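Local coordinates for acetylcholine-binding protein (Bulinus truncatus, PDB 2BJ0) that probably binds acetylcholine as a soluble pentamer whose subunits resemble the ligand-binding domain of nicotinic acetylcholine receptors, at residues A[167-180]-A[191-203]. Residues are numbered along the deposited sequence; the frame is centred on the assembly and turned at random.
Sequences SPKFDLLSATQSLN and YDDIEITFAFRKK
Asp-171 and Arg-201 form a hydrogen-bonded antiparallel pair near one end of the hairpin of strands 170-183 and 190-202, whose segments 170-180 and 191-202 approach to 4.5 Å between axes. Paired backbone bonds recur at Thr-176 with Thr-197, Ser-178 with Glu-195 and Asn-180 with Asp-193. A classic beta bulge interrupts the register: Leu-173 N reaches Ala-199 O at 2.8 Å, while Ser-174 N makes only a weak bond to the same oxygen. Asp-171 forms salt bridges through OD2 to Arg-201 NE at 3.2 Å and through OD1 to Lys-203 NZ, the latter hydrogen bond weak. NE meets OD2 on its anti side and within the guanidinium plane, although the carboxylate is turned 78° from that plane. Leu-173 CD2 covers the centre of one guanidinium face, and NH1 bonds to Glu-130 O. Replacing Arg-201 by an alanine is likely to leave Asp-171 OD2 and Glu-130 O without this partner and Leu-173 CD2 without the flat group it covers. On the sheet face carrying Leu-172 and Phe-198, Phe-200 turns its edge to the face of Phe-170 in an offset T-shaped pair, centroids 5.5 Å apart. Leu-172, with CG anti to the backbone N (chi1 -178°), brings CD1 to 3.9 Å from Phe-198 CD2. Toward the turn, which carries the Cys-186–Cys-187 disulfide as in the family's C-loop, Asn-180 ND2 donates almost straight to Asp-193 OD1, and Ile-194 CG2 packs along Gln-177. Strand 190-202 also pairs with strand 133-141; Ile-196 and Phe-200 pack inward on strand 25-40 of the beta-sandwich.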
loop_
_atom_site.group_PDB
_atom_site.type_symbol
_atom_site.label_atom_id
_atom_site.label_comp_id
_atom_site.label_asym_id
_atom_site.label_seq_id
_atom_site.Cartn_x
_atom_site.Cartn_y
_atom_site.Cartn_z
ATOM N N SER A 167 21.628 -12.416 -16.072
ATOM C CA SER A 167 20.339 -12.627 -16.721
ATOM C C SER A 167 20.421 -13.782 -17.718
ATOM O O SER A 167 21.408 -13.864 -18.431
ATOM C CB SER A 167 19.910 -11.350 -17.451
ATOM O OG SER A 167 18.846 -11.598 -18.360
ATOM N N PRO A 168 19.426 -14.673 -17.768
ATOM C CA PRO A 168 19.343 -15.649 -18.850
ATOM C C PRO A 168 18.845 -15.043 -20.154
ATOM O O PRO A 168 19.007 -15.655 -21.202
ATOM C CB PRO A 168 18.347 -16.689 -18.324
ATOM C CG PRO A 168 17.465 -15.937 -17.396
ATOM C CD PRO A 168 18.342 -14.870 -16.786
ATOM N N LYS A 169 18.308 -13.821 -20.097
ATOM C CA LYS A 169 17.679 -13.176 -21.240
ATOM C C LYS A 169 18.517 -12.083 -21.937
ATOM O O LYS A 169 18.340 -11.837 -23.138
ATOM C CB LYS A 169 16.375 -12.560 -20.777
ATOM C CG LYS A 169 15.263 -13.578 -20.572
ATOM C CD LYS A 169 14.446 -13.597 -21.844
ATOM C CE LYS A 169 14.304 -14.977 -22.380
ATOM N NZ LYS A 169 13.371 -14.918 -23.544
ATOM N N PHE A 170 19.377 -11.391 -21.190
ATOM C CA PHE A 170 20.126 -10.259 -21.771
ATOM C C PHE A 170 21.608 -10.301 -21.487
ATOM O O PHE A 170 22.006 -10.789 -20.444
ATOM C CB PHE A 170 19.556 -8.925 -21.254
ATOM C CG PHE A 170 18.069 -8.788 -21.448
ATOM C CD1 PHE A 170 17.542 -8.454 -22.698
ATOM C CD2 PHE A 170 17.193 -9.024 -20.393
ATOM C CE1 PHE A 170 16.149 -8.356 -22.888
ATOM C CE2 PHE A 170 15.801 -8.912 -20.569
ATOM C CZ PHE A 170 15.284 -8.599 -21.809
ATOM N N ASP A 171 22.420 -9.772 -22.415
ATOM C CA ASP A 171 23.860 -9.562 -22.219
ATOM C C ASP A 171 24.042 -8.097 -21.859
ATOM O O ASP A 171 23.626 -7.241 -22.621
ATOM C CB ASP A 171 24.651 -9.753 -23.537
ATOM C CG ASP A 171 24.838 -11.200 -23.937
ATOM O OD1 ASP A 171 25.127 -12.059 -23.064
ATOM O OD2 ASP A 171 24.719 -11.576 -25.136
ATOM N N LEU A 172 24.672 -7.794 -20.733
ATOM C CA LEU A 172 25.039 -6.432 -20.455
ATOM C C LEU A 172 26.396 -6.128 -21.104
ATOM O O LEU A 172 27.405 -6.705 -20.721
ATOM C CB LEU A 172 25.141 -6.212 -18.953
ATOM C CG LEU A 172 25.485 -4.823 -18.439
ATOM C CD1 LEU A 172 24.459 -3.779 -18.882
ATOM C CD2 LEU A 172 25.536 -4.909 -16.930
ATOM N N LEU A 173 26.420 -5.199 -22.040
ATOM C CA LEU A 173 27.662 -4.893 -22.777
ATOM C C LEU A 173 28.601 -3.972 -22.022
ATOM O O LEU A 173 29.795 -4.225 -21.980
ATOM C CB LEU A 173 27.348 -4.330 -24.183
ATOM C CG LEU A 173 26.436 -5.278 -24.983
ATOM C CD1 LEU A 173 25.916 -4.656 -26.269
ATOM C CD2 LEU A 173 27.108 -6.611 -25.251
ATOM N N SER A 174 28.070 -2.898 -21.430
ATOM C CA SER A 174 28.877 -1.918 -20.685
ATOM C C SER A 174 27.996 -1.112 -19.768
ATOM O O SER A 174 26.782 -1.083 -19.945
ATOM C CB SER A 174 29.515 -0.931 -21.640
ATOM O OG SER A 174 28.501 -0.396 -22.462
ATOM N N ALA A 175 28.621 -0.439 -18.811
ATOM C CA ALA A 175 27.907 0.381 -17.851
ATOM C C ALA A 175 28.888 1.328 -17.224
ATOM O O ALA A 175 29.943 0.908 -16.766
ATOM C CB ALA A 175 27.232 -0.506 -16.762
ATOM N N THR A 176 28.555 2.613 -17.222
ATOM C CA THR A 176 29.329 3.600 -16.485
ATOM C C THR A 176 28.376 4.581 -15.825
ATOM O O THR A 176 27.161 4.482 -15.979
ATOM C CB THR A 176 30.313 4.374 -17.401
ATOM O OG1 THR A 176 29.576 5.029 -18.440
ATOM C CG2 THR A 176 31.229 3.421 -18.190
ATOM N N GLN A 177 28.942 5.523 -15.078
ATOM C CA GLN A 177 28.182 6.639 -14.537
ATOM C C GLN A 177 28.947 7.941 -14.690
ATOM O O GLN A 177 30.172 7.956 -14.748
ATOM C CB GLN A 177 27.808 6.391 -13.078
ATOM C CG GLN A 177 28.898 6.613 -12.061
ATOM C CD GLN A 177 28.499 6.076 -10.700
ATOM O OE1 GLN A 177 27.956 4.973 -10.614
ATOM N NE2 GLN A 177 28.757 6.847 -9.638
ATOM N N SER A 178 28.199 9.026 -14.767
ATOM C CA SER A 178 28.762 10.335 -14.876
ATOM C C SER A 178 28.039 11.282 -13.913
ATOM O O SER A 178 26.824 11.181 -13.722
ATOM C CB SER A 178 28.638 10.797 -16.325
ATOM O OG SER A 178 28.647 12.201 -16.396
ATOM N N LEU A 179 28.795 12.185 -13.297
ATOM C CA LEU A 179 28.237 13.166 -12.378
ATOM C C LEU A 179 27.992 14.470 -13.130
ATOM O O LEU A 179 28.860 14.943 -13.845
ATOM C CB LEU A 179 29.190 13.385 -11.196
ATOM C CG LEU A 179 28.989 14.598 -10.274
ATOM C CD1 LEU A 179 27.620 14.559 -9.553
ATOM C CD2 LEU A 179 30.124 14.696 -9.256
ATOM N N ASN A 180 26.801 15.035 -12.985
ATOM C CA ASN A 180 26.450 16.266 -13.689
ATOM C C ASN A 180 25.755 17.213 -12.732
ATOM O O ASN A 180 25.365 16.804 -11.639
ATOM C CB ASN A 180 25.530 15.968 -14.886
ATOM C CG ASN A 180 25.938 14.695 -15.652
ATOM O OD1 ASN A 180 26.931 14.682 -16.390
ATOM N ND2 ASN A 180 25.163 13.629 -15.483
ATOM N N TYR A 191 21.205 21.502 -9.090
ATOM C CA TYR A 191 21.056 20.197 -8.470
ATOM C C TYR A 191 22.080 19.245 -9.077
ATOM O O TYR A 191 22.276 19.254 -10.271
ATOM C CB TYR A 191 19.632 19.688 -8.708
ATOM C CG TYR A 191 18.636 20.375 -7.804
ATOM C CD1 TYR A 191 18.344 21.736 -7.954
ATOM C CD2 TYR A 191 17.993 19.677 -6.784
ATOM C CE1 TYR A 191 17.433 22.383 -7.102
ATOM C CE2 TYR A 191 17.098 20.310 -5.937
ATOM C CZ TYR A 191 16.819 21.655 -6.098
ATOM O OH TYR A 191 15.939 22.289 -5.240
ATOM N N ASP A 192 22.737 18.439 -8.257
ATOM C CA ASP A 192 23.581 17.363 -8.754
ATOM C C ASP A 192 22.779 16.133 -9.179
ATOM O O ASP A 192 21.785 15.772 -8.541
ATOM C CB ASP A 192 24.534 16.921 -7.678
ATOM C CG ASP A 192 25.588 17.971 -7.352
ATOM O OD1 ASP A 192 25.676 19.010 -8.041
ATOM O OD2 ASP A 192 26.340 17.830 -6.391
ATOM N N ASP A 193 23.227 15.476 -10.240
ATOM C CA ASP A 193 22.724 14.146 -10.530
ATOM C C ASP A 193 23.844 13.230 -10.963
ATOM O O ASP A 193 24.897 13.691 -11.421
ATOM C CB ASP A 193 21.567 14.167 -11.528
ATOM C CG ASP A 193 21.983 14.629 -12.890
ATOM O OD1 ASP A 193 22.468 13.797 -13.692
ATOM O OD2 ASP A 193 21.828 15.811 -13.264
ATOM N N ILE A 194 23.649 11.937 -10.761
ATOM C CA ILE A 194 24.523 10.966 -11.392
ATOM C C ILE A 194 23.698 10.255 -12.448
ATOM O O ILE A 194 22.535 9.875 -12.213
ATOM C CB ILE A 194 25.131 9.997 -10.361
ATOM C CG1 ILE A 194 26.052 10.783 -9.434
ATOM C CG2 ILE A 194 25.894 8.837 -11.060
ATOM C CD1 ILE A 194 26.712 9.978 -8.337
ATOM N N GLU A 195 24.288 10.102 -13.623
ATOM C CA GLU A 195 23.623 9.451 -14.722
ATOM C C GLU A 195 24.293 8.125 -15.030
ATOM O O GLU A 195 25.485 8.090 -15.381
ATOM C CB GLU A 195 23.655 10.367 -15.939
ATOM C CG GLU A 195 23.029 9.748 -17.182
ATOM C CD GLU A 195 22.332 10.781 -18.064
ATOM O OE1 GLU A 195 21.953 11.877 -17.553
ATOM O OE2 GLU A 195 22.157 10.487 -19.275
ATOM N N ILE A 196 23.528 7.041 -14.925
ATOM C CA ILE A 196 24.009 5.736 -15.334
ATOM C C ILE A 196 23.702 5.493 -16.806
ATOM O O ILE A 196 22.572 5.660 -17.235
ATOM C CB ILE A 196 23.400 4.606 -14.474
ATOM C CG1 ILE A 196 23.705 4.837 -12.998
ATOM C CG2 ILE A 196 23.955 3.265 -14.897
ATOM C CD1 ILE A 196 22.813 4.022 -12.097
ATOM N N THR A 197 24.717 5.102 -17.568
ATOM C CA THR A 197 24.541 4.749 -18.962
ATOM C C THR A 197 24.970 3.291 -19.138
ATOM O O THR A 197 26.047 2.904 -18.698
ATOM C CB THR A 197 25.384 5.698 -19.860
ATOM O OG1 THR A 197 24.891 7.042 -19.714
ATOM C CG2 THR A 197 25.131 5.400 -21.314
ATOM N N PHE A 198 24.105 2.476 -19.728
ATOM C CA PHE A 198 24.454 1.108 -20.003
ATOM C C PHE A 198 23.987 0.698 -21.390
ATOM O O PHE A 198 23.074 1.312 -21.960
ATOM C CB PHE A 198 23.991 0.146 -18.881
ATOM C CG PHE A 198 22.492 0.041 -18.728
ATOM C CD1 PHE A 198 21.797 0.949 -17.942
ATOM C CD2 PHE A 198 21.790 -0.981 -19.361
ATOM C CE1 PHE A 198 20.402 0.834 -17.804
ATOM C CE2 PHE A 198 20.378 -1.099 -19.227
ATOM C CZ PHE A 198 19.710 -0.194 -18.458
ATOM N N ALA A 199 24.679 -0.288 -21.961
ATOM C CA ALA A 199 24.292 -0.892 -23.208
ATOM C C ALA A 199 24.001 -2.353 -22.959
ATOM O O ALA A 199 24.729 -3.014 -22.248
ATOM C CB ALA A 199 25.426 -0.757 -24.237
ATOM N N PHE A 200 22.926 -2.855 -23.546
ATOM C CA PHE A 200 22.571 -4.256 -23.411
ATOM C C PHE A 200 21.923 -4.788 -24.689
ATOM O O PHE A 200 21.410 -4.020 -25.487
ATOM C CB PHE A 200 21.630 -4.449 -22.197
ATOM C CG PHE A 200 20.183 -4.076 -22.455
ATOM C CD1 PHE A 200 19.794 -2.747 -22.529
ATOM C CD2 PHE A 200 19.210 -5.065 -22.568
ATOM C CE1 PHE A 200 18.465 -2.416 -22.760
ATOM C CE2 PHE A 200 17.884 -4.744 -22.783
ATOM C CZ PHE A 200 17.510 -3.425 -22.884
ATOM N N ARG A 201 21.894 -6.103 -24.859
ATOM C CA ARG A 201 21.256 -6.687 -26.026
ATOM C C ARG A 201 20.539 -7.986 -25.637
ATOM O O ARG A 201 20.782 -8.501 -24.568
ATOM C CB ARG A 201 22.304 -6.922 -27.130
ATOM C CG ARG A 201 23.406 -7.898 -26.726
ATOM C CD ARG A 201 24.260 -8.448 -27.877
ATOM N NE ARG A 201 25.253 -9.394 -27.357
ATOM C CZ ARG A 201 26.530 -9.421 -27.729
ATOM N NH1 ARG A 201 26.989 -8.546 -28.619
ATOM N NH2 ARG A 201 27.356 -10.303 -27.187
ATOM N N LYS A 202 19.627 -8.487 -26.477
ATOM C CA LYS A 202 19.003 -9.798 -26.244
ATOM C C LYS A 202 20.037 -10.925 -26.469
ATOM O O LYS A 202 20.929 -10.770 -27.292
ATOM C CB LYS A 202 17.774 -9.988 -27.144
ATOM C CG LYS A 202 16.717 -8.901 -26.970
ATOM C CD LYS A 202 15.600 -8.977 -27.990
ATOM C CE LYS A 202 14.292 -9.435 -27.331
ATOM N NZ LYS A 202 13.028 -8.990 -28.062
ATOM N N LYS A 203 19.936 -12.037 -25.744
ATOM C CA LYS A 203 20.849 -13.176 -25.965
ATOM C C LYS A 203 20.478 -13.940 -27.232
ATOM O O LYS A 203 19.313 -13.906 -27.654
ATOM C CB LYS A 203 20.843 -14.146 -24.791
ATOM C CG LYS A 203 21.415 -13.581 -23.545
ATOM C CD LYS A 203 21.903 -14.667 -22.631
ATOM C CE LYS A 203 22.613 -14.017 -21.456
ATOM N NZ LYS A 203 23.982 -14.528 -21.276
HETATM O O HOH W 1 24.057 -11.984 -18.978
#